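Collagen adhesin (Staphylococcus aureus, PDB 2F68) is a bacterial surface adhesin that binds collagen, probably by closing two immunoglobulin-like domains around the ligand in a "collagen hug". Local coordinates at residues T33-T38 against A108-Q113; G66-V71 against I85-A90; P227-T232 against V242-G247. All blocks are in the same frame, centred on the assembly; numbering follows the deposited sequence.

Interactions 1 and 2 belong to one domain and touch each other, their centres about 10 Å apart; strands 104-116 and 62-75 are neighbours in the same sheet, and Tyr67 and Gly66 pack on Glu111, Val112 and Gln113. Interaction 1 is the buried one: a fully bonded antiparallel ladder, largely apolar on one face and polar on the other. Interaction 2 is partly buried, with a single bridge that gives way to proline and glycine packing at a strand end. Interaction 3, about 45 Å from interaction 1 between centres, lies in the collagen-binding domain; like interaction 2 it combines a short hairpin ladder with a proline contact, but three of its touching residues are exposed.

Interaction 1. Residues T33-T38 against A108-Q113; sequences TTVKMT and AEFEVQ
Phe110 O takes a 2.7 Å hydrogen bond from Val35 N, while Thr34 leans on the same oxygen with its CA-H and, at 3.4 Å, with its CG2 methyl. This bond is one of six in an antiparallel ladder: Thr33-Val112, Val35-Phe110 and Met37-Ala108 are hydrogen-bonded pairs, joined through both N-H and C=O, and Thr34-Glu111 and Lys36-Glu109 are the non-hydrogen-bonded pairs between them. Toward Met37 the geometry is less straight, the bond from Ala108 N to Met37 O closing at an N-H...O angle of 139°. The two faces of the ladder differ in chemistry. On the largely apolar one, Phe110 CG sits between the backbone N and the carbonyl carbon (chi1 55°), and the ring lies beside Val35, whose CB stands over its face 4.2 Å from the centroid, a CH-pi contact. Val112 CG1 meets the same ring at its edge, in plane, and Val112 CG2 touches Val35 CG2 at 3.7 Å. Farther along, the bent chain of Met37 brings CE to 4.0 Å from Ala108 CB. On the polar face a water bridges Thr34 OG1 and Glu111 OE1, donating to the carboxylate at 2.7 Å; Glu111 OE2 accepts from Asn299 N. Thr34 CG2 also packs against Glu109 CG. The extended Lys36 carries its ammonium past Glu109 without forming a salt bridge, NZ to OE2 being 4.7 Å, and makes a cation-pi contact with Phe107. The pairing lies in the N-terminal immunoglobulin-like domain: strand 17-27 continues the sheet beyond 31-40, strands 62-75 and 300-307 both pair with 104-116, the latter being the chain's last strand, consistent with the latch of the collagen-hug model, and Met37, Ala108 and Phe110 point their side chains at strands 50-54 and 89-94, which close the apolar core.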
# COMPACT_ATOMS: atom_id res chain seq x y z
N THR A 33 -1.00 10.58 1.05
CA THR A 33 -1.52 11.81 1.67
C THR A 33 -2.76 11.53 2.51
O THR A 33 -3.52 10.60 2.23
CB THR A 33 -1.78 12.93 0.62
OG1 THR A 33 -2.25 14.11 1.28
CG2 THR A 33 -2.80 12.49 -0.43
N THR A 34 -2.96 12.33 3.56
CA THR A 34 -4.02 12.10 4.53
C THR A 34 -5.23 13.01 4.31
O THR A 34 -5.08 14.23 4.19
CB THR A 34 -3.50 12.27 5.98
OG1 THR A 34 -2.17 11.74 6.09
CG2 THR A 34 -4.41 11.56 6.97
N VAL A 35 -6.41 12.40 4.25
CA VAL A 35 -7.67 13.12 4.06
C VAL A 35 -8.45 13.16 5.38
O VAL A 35 -8.63 12.13 6.04
CB VAL A 35 -8.55 12.47 2.96
CG1 VAL A 35 -9.79 13.31 2.68
CG2 VAL A 35 -7.75 12.26 1.68
N LYS A 36 -8.91 14.36 5.76
CA LYS A 36 -9.70 14.54 6.97
C LYS A 36 -11.06 15.16 6.66
O LYS A 36 -11.14 16.21 6.01
CB LYS A 36 -8.93 15.38 8.00
CG LYS A 36 -9.51 15.33 9.41
CD LYS A 36 -8.68 16.15 10.37
CE LYS A 36 -9.24 16.08 11.78
NZ LYS A 36 -8.43 16.88 12.75
N MET A 37 -12.12 14.51 7.14
CA MET A 37 -13.49 14.97 6.95
C MET A 37 -14.16 15.17 8.31
O MET A 37 -14.22 14.24 9.11
CB MET A 37 -14.27 13.97 6.10
CG MET A 37 -15.67 14.41 5.67
SD MET A 37 -16.94 14.32 6.96
CE MET A 37 -16.82 12.60 7.46
N THR A 38 -14.67 16.38 8.55
CA THR A 38 -15.35 16.69 9.81
C THR A 38 -16.84 16.95 9.60
O THR A 38 -17.26 17.40 8.53
CB THR A 38 -14.72 17.90 10.54
OG1 THR A 38 -14.82 19.06 9.71
CG2 THR A 38 -13.25 17.63 10.87
N ALA A 108 -13.26 12.06 10.40
CA ALA A 108 -12.78 10.84 9.75
C ALA A 108 -11.44 11.10 9.06
O ALA A 108 -11.39 11.78 8.03
CB ALA A 108 -13.81 10.31 8.76
N GLU A 109 -10.37 10.56 9.63
CA GLU A 109 -9.02 10.76 9.11
C GLU A 109 -8.48 9.45 8.53
O GLU A 109 -8.43 8.43 9.22
CB GLU A 109 -8.10 11.30 10.20
CG GLU A 109 -6.87 12.02 9.69
CD GLU A 109 -6.03 12.63 10.80
OE1 GLU A 109 -5.81 11.97 11.83
OE2 GLU A 109 -5.57 13.78 10.63
N PHE A 110 -8.08 9.49 7.26
CA PHE A 110 -7.58 8.31 6.55
C PHE A 110 -6.56 8.67 5.47
O PHE A 110 -6.56 9.79 4.95
CB PHE A 110 -8.73 7.49 5.96
CG PHE A 110 -9.65 8.28 5.06
CD1 PHE A 110 -9.40 8.39 3.70
CD2 PHE A 110 -10.78 8.91 5.59
CE1 PHE A 110 -10.25 9.12 2.87
CE2 PHE A 110 -11.64 9.64 4.76
CZ PHE A 110 -11.37 9.74 3.40
N GLU A 111 -5.70 7.72 5.13
CA GLU A 111 -4.65 7.92 4.12
C GLU A 111 -5.05 7.38 2.75
O GLU A 111 -5.69 6.33 2.65
CB GLU A 111 -3.34 7.28 4.58
CG GLU A 111 -2.70 7.94 5.80
CD GLU A 111 -1.40 7.28 6.22
OE1 GLU A 111 -0.57 7.96 6.87
OE2 GLU A 111 -1.19 6.08 5.92
N VAL A 112 -4.67 8.11 1.70
CA VAL A 112 -4.93 7.71 0.32
C VAL A 112 -3.66 7.76 -0.53
O VAL A 112 -2.67 8.39 -0.15
CB VAL A 112 -6.05 8.57 -0.35
CG1 VAL A 112 -7.38 8.41 0.38
CG2 VAL A 112 -5.64 10.04 -0.42
N GLN A 113 -3.69 7.08 -1.68
CA GLN A 113 -2.56 7.08 -2.62
C GLN A 113 -2.92 7.83 -3.90
O GLN A 113 -3.97 7.59 -4.50
CB GLN A 113 -2.14 5.64 -2.94
CG GLN A 113 -0.79 5.53 -3.65
CD GLN A 113 -0.41 4.10 -3.99
OE1 GLN A 113 -1.26 3.29 -4.37
NE2 GLN A 113 0.87 3.78 -3.86
O HOH W 1 -1.76 9.75 8.56

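Interaction 2. Residues G66-V71 against I85-A90; sequences GYSKTV and ITPDGA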
# COMPACT_ATOMS: atom_id res chain seq x y z
N GLY A 66 -8.00 4.94 -2.02
CA GLY A 66 -8.14 4.89 -0.57
C GLY A 66 -7.72 3.55 -0.00
O GLY A 66 -8.25 2.51 -0.40
N TYR A 67 -6.77 3.57 0.93
CA TYR A 67 -6.30 2.35 1.59
C TYR A 67 -7.40 1.73 2.44
O TYR A 67 -7.98 2.40 3.30
CB TYR A 67 -5.05 2.64 2.43
CG TYR A 67 -3.82 2.97 1.61
CD1 TYR A 67 -3.45 4.30 1.37
CD2 TYR A 67 -3.01 1.96 1.08
CE1 TYR A 67 -2.32 4.61 0.63
CE2 TYR A 67 -1.88 2.26 0.33
CZ TYR A 67 -1.54 3.59 0.11
OH TYR A 67 -0.42 3.89 -0.63
N SER A 68 -7.68 0.45 2.19
CA SER A 68 -8.80 -0.26 2.81
C SER A 68 -8.69 -0.34 4.34
O SER A 68 -7.85 -1.06 4.88
CB SER A 68 -8.94 -1.66 2.21
OG SER A 68 -9.21 -1.60 0.82
N LYS A 69 -9.56 0.41 5.02
CA LYS A 69 -9.60 0.44 6.48
C LYS A 69 -11.03 0.53 7.01
O LYS A 69 -11.90 1.13 6.38
CB LYS A 69 -8.76 1.60 7.03
CG LYS A 69 -7.26 1.34 7.09
CD LYS A 69 -6.87 0.46 8.27
CE LYS A 69 -5.37 0.20 8.30
NZ LYS A 69 -4.99 -0.66 9.45
N THR A 70 -11.26 -0.07 8.18
CA THR A 70 -12.55 -0.00 8.86
C THR A 70 -12.36 0.47 10.30
O THR A 70 -11.87 -0.27 11.15
CB THR A 70 -13.28 -1.37 8.82
OG1 THR A 70 -13.28 -1.89 7.49
CG2 THR A 70 -14.72 -1.22 9.30
N VAL A 71 -12.75 1.72 10.56
CA VAL A 71 -12.57 2.34 11.87
C VAL A 71 -13.93 2.67 12.50
O VAL A 71 -14.73 3.40 11.91
CB VAL A 71 -11.69 3.62 11.79
CG1 VAL A 71 -11.39 4.16 13.18
CG2 VAL A 71 -10.39 3.34 11.04
N ILE A 85 -13.36 2.72 4.48
CA ILE A 85 -12.57 3.31 3.40
C ILE A 85 -12.24 2.23 2.35
O ILE A 85 -11.72 1.17 2.69
CB ILE A 85 -11.26 3.98 3.92
CG1 ILE A 85 -11.57 5.03 4.99
CG2 ILE A 85 -10.49 4.64 2.78
CD1 ILE A 85 -11.45 4.53 6.42
N THR A 86 -12.56 2.53 1.10
CA THR A 86 -12.28 1.64 -0.03
C THR A 86 -11.49 2.39 -1.11
O THR A 86 -11.52 3.62 -1.15
CB THR A 86 -13.58 1.04 -0.63
OG1 THR A 86 -14.51 2.09 -0.92
CG2 THR A 86 -14.22 0.04 0.33
N PRO A 87 -10.78 1.65 -2.00
CA PRO A 87 -9.99 2.25 -3.08
C PRO A 87 -10.75 3.22 -4.00
O PRO A 87 -10.12 3.98 -4.73
CB PRO A 87 -9.53 1.03 -3.89
CG PRO A 87 -9.50 -0.07 -2.91
CD PRO A 87 -10.66 0.18 -2.00
N ASP A 88 -12.08 3.19 -3.94
CA ASP A 88 -12.91 4.04 -4.81
C ASP A 88 -13.81 5.02 -4.06
O ASP A 88 -14.41 5.90 -4.67
CB ASP A 88 -13.75 3.17 -5.76
CG ASP A 88 -12.90 2.39 -6.75
OD1 ASP A 88 -11.77 2.83 -7.07
OD2 ASP A 88 -13.36 1.33 -7.23
N GLY A 89 -13.89 4.87 -2.73
CA GLY A 89 -14.71 5.76 -1.91
C GLY A 89 -14.62 5.52 -0.42
O GLY A 89 -14.17 4.47 0.03
N ALA A 90 -15.05 6.51 0.36
CA ALA A 90 -15.10 6.41 1.82
C ALA A 90 -16.51 6.73 2.32
O ALA A 90 -17.09 7.75 1.94
CB ALA A 90 -14.08 7.33 2.46
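Lys69 and Ile85 form an antiparallel hydrogen-bonded pair near the open end of the hairpin made by strands 62-75 and 78-86, where the ladder gives way to van der Waals packing. Ile85 N donates to Lys69 O at 2.9 Å and nearly straight; the return bond from Lys69 N is longer, 3.3 Å to Ile85 O, and that oxygen also receives the CA-H of Ser68. Ile85 puts two branches against the backbone of 66-71: CG2, anti to its own backbone N, reaches 3.4 Å from Tyr67 O, while a chi2 of 96°, well away from a staggered value, sets CD1 against Lys69 O and CB. Beyond Ser68 and Thr86 the register slips by a residue, and Gly66 O comes to 3.1 Å from Pro87 N, which has no hydrogen to give; Pro87 CA-H also points near this oxygen, at a strongly bent angle. Here strand 78-86 turns back through a type I turn, Thr86 to Gly89, the tip of a two-residue beta hairpin that leads into strand 89-94. Gly89 O is gripped twice by Thr86, by its backbone N and, at 2.6 Å, by OG1, the second bond holding the hydroxyl to the turn. Gly89 N closes the turn on Thr86 O. Pro87 CG and CD pack on Gly66 O and Ser68 OG, with CD 3.6 Å from Ser68 OG. That hydroxyl is hydrogen-bonded to Pro161 O of the collagen-binding region, so this end of the hairpin meets the second domain, and Lys69 packs on Thr164 and Ala300. Ile85 meets Phe110 of strand 104-116, whereas Tyr67 points away from 85-90 and lies against Gln113 and Ile298.

Interaction 3. Residues P227-T232 against V242-G247; sequences PGSKIT and VTIPQG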
# COMPACT_ATOMS: atom_id res chain seq x y z
N PRO A 227 19.38 -24.99 -13.60
CA PRO A 227 20.12 -25.93 -12.75
C PRO A 227 21.26 -25.24 -12.00
O PRO A 227 22.03 -24.49 -12.59
CB PRO A 227 20.67 -26.96 -13.75
CG PRO A 227 20.69 -26.26 -15.06
CD PRO A 227 19.54 -25.30 -15.04
N GLY A 228 21.34 -25.50 -10.70
CA GLY A 228 22.31 -24.83 -9.83
C GLY A 228 21.67 -23.77 -8.97
O GLY A 228 22.20 -23.43 -7.90
N SER A 229 20.55 -23.23 -9.43
CA SER A 229 19.79 -22.23 -8.68
C SER A 229 19.07 -22.85 -7.49
O SER A 229 18.63 -23.99 -7.55
CB SER A 229 18.77 -21.53 -9.59
OG SER A 229 19.41 -20.77 -10.60
N LYS A 230 18.97 -22.07 -6.41
CA LYS A 230 18.31 -22.53 -5.19
C LYS A 230 17.69 -21.36 -4.42
O LYS A 230 18.40 -20.48 -3.93
CB LYS A 230 19.29 -23.30 -4.30
CG LYS A 230 18.66 -24.00 -3.09
CD LYS A 230 17.90 -25.26 -3.50
CE LYS A 230 17.24 -25.91 -2.29
NZ LYS A 230 16.47 -27.13 -2.67
N ILE A 231 16.36 -21.37 -4.34
CA ILE A 231 15.63 -20.40 -3.52
C ILE A 231 15.23 -21.08 -2.21
O ILE A 231 14.13 -21.63 -2.09
CB ILE A 231 14.39 -19.82 -4.25
CG1 ILE A 231 14.76 -19.36 -5.67
CG2 ILE A 231 13.78 -18.66 -3.45
CD1 ILE A 231 13.56 -19.10 -6.58
N THR A 232 16.15 -21.06 -1.25
CA THR A 232 15.93 -21.68 0.05
C THR A 232 15.03 -20.81 0.92
O THR A 232 15.35 -19.65 1.19
CB THR A 232 17.27 -21.95 0.79
OG1 THR A 232 18.21 -22.55 -0.11
CG2 THR A 232 17.06 -22.88 1.98
N VAL A 242 18.67 -16.79 -1.91
CA VAL A 242 18.67 -16.97 -3.36
C VAL A 242 20.09 -17.13 -3.89
O VAL A 242 20.96 -16.29 -3.64
CB VAL A 242 17.96 -15.79 -4.08
CG1 VAL A 242 17.79 -16.08 -5.57
CG2 VAL A 242 16.61 -15.49 -3.44
N THR A 243 20.32 -18.22 -4.63
CA THR A 243 21.60 -18.48 -5.27
C THR A 243 21.38 -18.66 -6.77
O THR A 243 20.60 -19.52 -7.19
CB THR A 243 22.30 -19.72 -4.68
OG1 THR A 243 22.33 -19.63 -3.25
CG2 THR A 243 23.72 -19.86 -5.21
N ILE A 244 22.05 -17.83 -7.57
CA ILE A 244 21.96 -17.90 -9.03
C ILE A 244 23.35 -18.07 -9.63
O ILE A 244 24.23 -17.24 -9.39
CB ILE A 244 21.26 -16.65 -9.63
CG1 ILE A 244 19.90 -16.40 -8.96
CG2 ILE A 244 21.09 -16.80 -11.15
CD1 ILE A 244 19.38 -14.98 -9.10
N PRO A 245 23.57 -19.15 -10.41
CA PRO A 245 24.83 -19.39 -11.11
C PRO A 245 25.16 -18.27 -12.11
O PRO A 245 24.25 -17.61 -12.62
CB PRO A 245 24.58 -20.70 -11.86
CG PRO A 245 23.48 -21.36 -11.12
CD PRO A 245 22.61 -20.25 -10.65
N GLN A 246 26.45 -18.07 -12.38
CA GLN A 246 26.91 -16.98 -13.24
C GLN A 246 26.52 -17.15 -14.71
O GLN A 246 26.45 -16.16 -15.45
CB GLN A 246 28.42 -16.76 -13.09
CG GLN A 246 29.30 -17.88 -13.62
CD GLN A 246 30.78 -17.55 -13.54
OE1 GLN A 246 31.40 -17.17 -14.54
NE2 GLN A 246 31.35 -17.67 -12.35
N GLY A 247 26.29 -18.39 -15.12
CA GLY A 247 25.88 -18.70 -16.49
C GLY A 247 24.46 -18.26 -16.80
O GLY A 247 24.16 -17.86 -17.93
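The flat Gly228-Ser229 peptide carries the Pro245 ring on one face: Pro245 CG stands almost directly over Gly228 C at 3.7 Å, and CD lies over Ser229 N. Pro227 O also touches this CG. At the neighbouring corner Ser229 OG, anti to its own carbonyl carbon (chi1 -65°), comes to 3.2 Å from Pro245 CD, a tight polar-to-apolar approach. Gly228 has a positive phi of 104°, a conformation readily taken by glycine, and without a CB the backbone can lie this close beneath the proline. Past the proline contact the chains run as an antiparallel hairpin. Lys230 and Thr243 are its hydrogen-bonded pair: Lys230 N reaches a lone pair of Thr243 O, in the carbonyl plane, at 3.1 Å, and Thr243 N returns to Lys230 O at 3.0 Å from a direction tilted out of the Lys230 carbonyl plane. Thr243 O also accepts the CA-H of Ser229 at 3.2 Å, so this carbonyl ties together the loop and the strand. Ile231 and Val242 form the next, non-hydrogen-bonded pair, their CG2 methyls meeting at 4.2 Å on the buried face. The hairpin belongs to the collagen-binding domain. Pro245 follows strand 239-244 and takes the N-cap position of helix 246-249, while Glu223 of helix 218-225 accepts from Ile231 N through OE2. Ile231 and Ser229 rest on that helix through Phe222, and beneath the hairpin Val242 and Ile244 pack on Ile256 and Phe254 of strand 252-262, with strand 184-190 pairing alongside 239-244.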